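Local coordinates for protein glycosyltransferase (Streptomyces halstedii, PDB 3WAD) that belongs to the glycosyltransferases of the GT-B fold, related to the erythromycin biosynthesis protein CIII family and built from two domains with parallel beta sheets, at residues A76-E85 with Y91-Y103. Sequence-based numbering, arbitrary orientation.
Sequences ALTLNETRPE and YIHDVFAQYSQIY
L77 lies against the helix between Y91 and Q98, its backbone nearest V95, where the irregular segment 76-85 passes over helix 89-106. Its forked end lets the two methyls meet different residues of the helix: CD2 rests 3.9 Å from Y91 CE1, while CD1 reaches the D94 backbone, and CB touches CG2 of V95. The tight part lies deeper. L79 sends its two methyls to different partners, CD1 to CG1 of V95 and CD2 over the centre of the Y99 ring, a CH-pi contact of 4.2 Å from L79 CD2 to the ring centroid, only 3° off the normal. That same methyl lies 3.4 Å from Y103 OH. W157 and M160 of helix 156-168 and W344 of a loop also touch L79, so it is buried among several parts of the fold.

Polar bonds fasten the loop backbone on both sides of V95. The ring of Y91 reaches the loop because its CG points opposite the main-chain nitrogen (chi1 180°), and its OH donates to T78 O at 2.7 Å, in the carbonyl plane on a lone pair. The CB of E81 packs 3.4 Å from Y91 OH, and A76 O sits at the ring edge. One turn beyond V95, Q98, extended as far as CD with its amide turned across the chain, gives a longer, bent bond from NE2 to L77 O (3.2 Å, 139° at the hydrogen).

The outer side is looser: A76 and R83 are exposed, and R83 turns back within the loop, its NE and NH2 gripping the carboxylate of E81 side-on. Leucine methyls thus supply the fit, whereas tyrosine and glutamine, long enough to reach main-chain carbonyls, each take up one, T78 O and L77 O, of a segment without regular helix or strand; its course over the helix therefore probably depends largely on these side-chain contacts.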
loop_
_atom_site.group_PDB
_atom_site.type_symbol
_atom_site.label_atom_id
_atom_site.label_comp_id
_atom_site.label_asym_id
_atom_site.label_seq_id
_atom_site.Cartn_x
_atom_site.Cartn_y
_atom_site.Cartn_z
ATOM N N ALA B 76 35.090 -17.663 2.026
ATOM C CA ALA B 76 35.552 -18.357 3.231
ATOM C C ALA B 76 34.384 -18.440 4.222
ATOM O O ALA B 76 33.860 -19.529 4.476
ATOM C CB ALA B 76 36.808 -17.623 3.870
ATOM N N LEU B 77 33.939 -17.296 4.729
ATOM C CA LEU B 77 33.005 -17.285 5.854
ATOM C C LEU B 77 31.598 -16.992 5.386
ATOM O O LEU B 77 31.221 -15.827 5.241
ATOM C CB LEU B 77 33.438 -16.294 6.955
ATOM C CG LEU B 77 34.834 -16.450 7.570
ATOM C CD1 LEU B 77 35.126 -15.313 8.537
ATOM C CD2 LEU B 77 35.032 -17.788 8.216
ATOM N N THR B 78 30.805 -18.028 5.166
ATOM C CA THR B 78 29.413 -17.803 4.770
ATOM C C THR B 78 28.362 -18.299 5.753
ATOM O O THR B 78 28.596 -19.195 6.590
ATOM C CB THR B 78 29.088 -18.435 3.424
ATOM O OG1 THR B 78 29.201 -19.847 3.550
ATOM C CG2 THR B 78 30.094 -17.993 2.394
ATOM N N LEU B 79 27.168 -17.746 5.553
ATOM C CA LEU B 79 26.084 -17.948 6.423
ATOM C C LEU B 79 25.217 -19.078 5.887
ATOM O O LEU B 79 24.379 -19.624 6.601
ATOM C CB LEU B 79 25.347 -16.618 6.520
ATOM C CG LEU B 79 24.618 -16.177 7.770
ATOM C CD1 LEU B 79 25.200 -16.718 9.093
ATOM C CD2 LEU B 79 24.481 -14.650 7.764
ATOM N N ASN B 80 25.390 -19.458 4.634
ATOM C CA ASN B 80 24.645 -20.585 4.190
ATOM C C ASN B 80 25.334 -21.965 4.417
ATOM O O ASN B 80 24.891 -22.961 3.859
ATOM C CB ASN B 80 24.260 -20.414 2.739
ATOM C CG ASN B 80 25.472 -20.439 1.823
ATOM O OD1 ASN B 80 26.607 -20.680 2.254
ATOM N ND2 ASN B 80 25.237 -20.205 0.562
ATOM N N GLU B 81 26.401 -22.021 5.195
ATOM C CA GLU B 81 27.158 -23.265 5.343
ATOM C C GLU B 81 26.280 -24.262 6.161
ATOM O O GLU B 81 25.887 -23.955 7.308
ATOM C CB GLU B 81 28.462 -22.974 6.113
ATOM C CG GLU B 81 29.318 -24.216 6.405
ATOM C CD GLU B 81 29.644 -24.947 5.109
ATOM O OE1 GLU B 81 30.379 -24.401 4.305
ATOM O OE2 GLU B 81 29.128 -26.036 4.866
ATOM N N THR B 82 26.035 -25.462 5.633
ATOM C CA THR B 82 25.294 -26.448 6.438
ATOM C C THR B 82 26.043 -27.803 6.641
ATOM O O THR B 82 25.520 -28.692 7.339
ATOM C CB THR B 82 23.910 -26.753 5.900
ATOM O OG1 THR B 82 24.035 -27.396 4.639
ATOM C CG2 THR B 82 23.041 -25.482 5.731
ATOM N N ARG B 83 27.245 -27.964 6.082
ATOM C CA ARG B 83 28.030 -29.166 6.390
ATOM C C ARG B 83 28.415 -29.233 7.878
ATOM O O ARG B 83 29.091 -28.355 8.402
ATOM C CB ARG B 83 29.291 -29.238 5.490
ATOM C CG ARG B 83 28.914 -29.522 3.991
ATOM C CD ARG B 83 30.042 -29.235 3.055
ATOM N NE ARG B 83 30.427 -27.826 3.143
ATOM C CZ ARG B 83 31.471 -27.291 2.498
ATOM N NH1 ARG B 83 32.280 -28.062 1.708
ATOM N NH2 ARG B 83 31.731 -26.003 2.626
ATOM N N PRO B 84 27.981 -30.299 8.579
ATOM C CA PRO B 84 28.209 -30.360 10.037
ATOM C C PRO B 84 29.691 -30.186 10.411
ATOM O O PRO B 84 29.997 -29.506 11.423
ATOM C CB PRO B 84 27.671 -31.755 10.427
ATOM C CG PRO B 84 26.633 -32.065 9.368
ATOM C CD PRO B 84 27.284 -31.481 8.062
ATOM N N GLU B 85 30.613 -30.726 9.597
ATOM C CA GLU B 85 32.073 -30.648 9.947
ATOM C C GLU B 85 32.629 -29.251 9.874
ATOM O O GLU B 85 33.618 -28.972 10.522
ATOM C CB GLU B 85 32.960 -31.532 9.080
ATOM C CG GLU B 85 32.970 -31.226 7.566
ATOM C CD GLU B 85 31.738 -31.784 6.874
ATOM O OE1 GLU B 85 30.686 -32.072 7.546
ATOM O OE2 GLU B 85 31.817 -31.955 5.654
ATOM N N TYR B 91 34.505 -21.524 13.531
ATOM C CA TYR B 91 33.898 -21.047 12.284
ATOM C C TYR B 91 32.726 -20.096 12.513
ATOM O O TYR B 91 32.670 -19.042 11.908
ATOM C CB TYR B 91 33.394 -22.226 11.462
ATOM C CG TYR B 91 32.733 -21.803 10.126
ATOM C CD1 TYR B 91 33.498 -21.400 9.031
ATOM C CD2 TYR B 91 31.360 -21.794 9.999
ATOM C CE1 TYR B 91 32.897 -21.032 7.808
ATOM C CE2 TYR B 91 30.729 -21.445 8.791
ATOM C CZ TYR B 91 31.506 -21.061 7.701
ATOM O OH TYR B 91 30.885 -20.695 6.538
ATOM N N ILE B 92 31.769 -20.490 13.361
ATOM C CA ILE B 92 30.579 -19.658 13.618
ATOM C C ILE B 92 30.958 -18.329 14.341
ATOM O O ILE B 92 30.500 -17.207 13.979
ATOM C CB ILE B 92 29.556 -20.490 14.367
ATOM C CG1 ILE B 92 29.103 -21.592 13.434
ATOM C CG2 ILE B 92 28.344 -19.615 14.824
ATOM C CD1 ILE B 92 28.123 -22.531 14.080
ATOM N N HIS B 93 31.877 -18.444 15.293
ATOM C CA HIS B 93 32.540 -17.300 15.874
ATOM C C HIS B 93 33.047 -16.304 14.824
ATOM O O HIS B 93 32.797 -15.071 14.917
ATOM C CB HIS B 93 33.701 -17.774 16.743
ATOM C CG HIS B 93 34.513 -16.655 17.289
ATOM N ND1 HIS B 93 35.422 -15.971 16.518
ATOM C CD2 HIS B 93 34.538 -16.076 18.515
ATOM C CE1 HIS B 93 35.981 -15.016 17.243
ATOM N NE2 HIS B 93 35.466 -15.060 18.459
ATOM N N ASP B 94 33.788 -16.817 13.847
ATOM C CA ASP B 94 34.356 -15.929 12.843
ATOM C C ASP B 94 33.298 -15.424 11.862
ATOM O O ASP B 94 33.431 -14.325 11.396
ATOM C CB ASP B 94 35.538 -16.527 12.089
ATOM C CG ASP B 94 36.714 -16.918 13.014
ATOM O OD1 ASP B 94 36.833 -16.407 14.170
ATOM O OD2 ASP B 94 37.546 -17.757 12.540
ATOM N N VAL B 95 32.289 -16.232 11.552
ATOM C CA VAL B 95 31.192 -15.734 10.768
ATOM C C VAL B 95 30.589 -14.497 11.534
ATOM O O VAL B 95 30.384 -13.443 10.941
ATOM C CB VAL B 95 30.122 -16.813 10.459
ATOM C CG1 VAL B 95 28.965 -16.189 9.861
ATOM C CG2 VAL B 95 30.666 -17.851 9.386
ATOM N N PHE B 96 30.370 -14.662 12.843
ATOM C CA PHE B 96 29.790 -13.618 13.653
ATOM C C PHE B 96 30.634 -12.362 13.721
ATOM O O PHE B 96 30.096 -11.241 13.625
ATOM C CB PHE B 96 29.406 -14.102 15.053
ATOM C CG PHE B 96 28.229 -14.998 15.073
ATOM C CD1 PHE B 96 27.332 -14.996 14.043
ATOM C CD2 PHE B 96 27.999 -15.847 16.162
ATOM C CE1 PHE B 96 26.235 -15.811 14.051
ATOM C CE2 PHE B 96 26.861 -16.659 16.185
ATOM C CZ PHE B 96 26.016 -16.671 15.138
ATOM N N ALA B 97 31.932 -12.539 13.886
ATOM C CA ALA B 97 32.866 -11.408 13.850
ATOM C C ALA B 97 32.792 -10.650 12.533
ATOM O O ALA B 97 32.748 -9.424 12.551
ATOM C CB ALA B 97 34.273 -11.838 14.188
ATOM N N GLN B 98 32.744 -11.362 11.407
ATOM C CA GLN B 98 32.705 -10.693 10.107
ATOM C C GLN B 98 31.364 -10.033 9.792
ATOM O O GLN B 98 31.347 -8.890 9.376
ATOM C CB GLN B 98 33.022 -11.677 8.980
ATOM C CG GLN B 98 32.972 -11.054 7.562
ATOM C CD GLN B 98 33.103 -12.172 6.495
ATOM O OE1 GLN B 98 34.204 -12.473 6.063
ATOM N NE2 GLN B 98 31.992 -12.813 6.136
ATOM N N TYR B 99 30.260 -10.729 10.017
ATOM C CA TYR B 99 28.993 -10.180 9.685
ATOM C C TYR B 99 28.518 -9.108 10.664
ATOM O O TYR B 99 27.704 -8.265 10.314
ATOM C CB TYR B 99 27.989 -11.291 9.669
ATOM C CG TYR B 99 27.976 -11.919 8.336
ATOM C CD1 TYR B 99 28.655 -13.093 8.115
ATOM C CD2 TYR B 99 27.334 -11.278 7.264
ATOM C CE1 TYR B 99 28.658 -13.679 6.862
ATOM C CE2 TYR B 99 27.331 -11.830 6.008
ATOM C CZ TYR B 99 27.995 -13.033 5.821
ATOM O OH TYR B 99 28.016 -13.594 4.588
ATOM N N SER B 100 29.030 -9.172 11.886
ATOM C CA SER B 100 28.816 -8.085 12.813
ATOM C C SER B 100 29.379 -6.781 12.188
ATOM O O SER B 100 28.776 -5.728 12.329
ATOM C CB SER B 100 29.388 -8.404 14.199
ATOM O OG SER B 100 30.780 -8.089 14.160
ATOM N N GLN B 101 30.482 -6.844 11.448
ATOM C CA GLN B 101 31.021 -5.631 10.808
ATOM C C GLN B 101 30.215 -5.190 9.632
ATOM O O GLN B 101 29.914 -4.020 9.485
ATOM C CB GLN B 101 32.484 -5.805 10.425
ATOM C CG GLN B 101 33.218 -5.843 11.708
ATOM C CD GLN B 101 34.670 -6.084 11.553
ATOM O OE1 GLN B 101 35.134 -6.627 10.549
ATOM N NE2 GLN B 101 35.416 -5.709 12.595
ATOM N N ILE B 102 29.886 -6.138 8.768
ATOM C CA ILE B 102 29.039 -5.841 7.638
ATOM C C ILE B 102 27.657 -5.254 8.057
ATOM O O ILE B 102 27.112 -4.317 7.419
ATOM C CB ILE B 102 28.826 -7.127 6.850
ATOM C CG1 ILE B 102 30.161 -7.535 6.240
ATOM C CG2 ILE B 102 27.703 -6.930 5.804
ATOM C CD1 ILE B 102 30.239 -9.017 5.748
ATOM N N TYR B 103 27.080 -5.808 9.118
ATOM C CA TYR B 103 25.715 -5.413 9.447
ATOM C C TYR B 103 25.765 -4.055 10.123
ATOM O O TYR B 103 24.859 -3.263 9.967
ATOM C CB TYR B 103 25.008 -6.446 10.320
ATOM C CG TYR B 103 24.649 -7.757 9.578
ATOM C CD1 TYR B 103 24.560 -7.798 8.170
ATOM C CD2 TYR B 103 24.414 -8.970 10.309
ATOM C CE1 TYR B 103 24.240 -8.982 7.497
ATOM C CE2 TYR B 103 24.101 -10.196 9.618
ATOM C CZ TYR B 103 23.990 -10.181 8.224
ATOM O OH TYR B 103 23.668 -11.357 7.528
#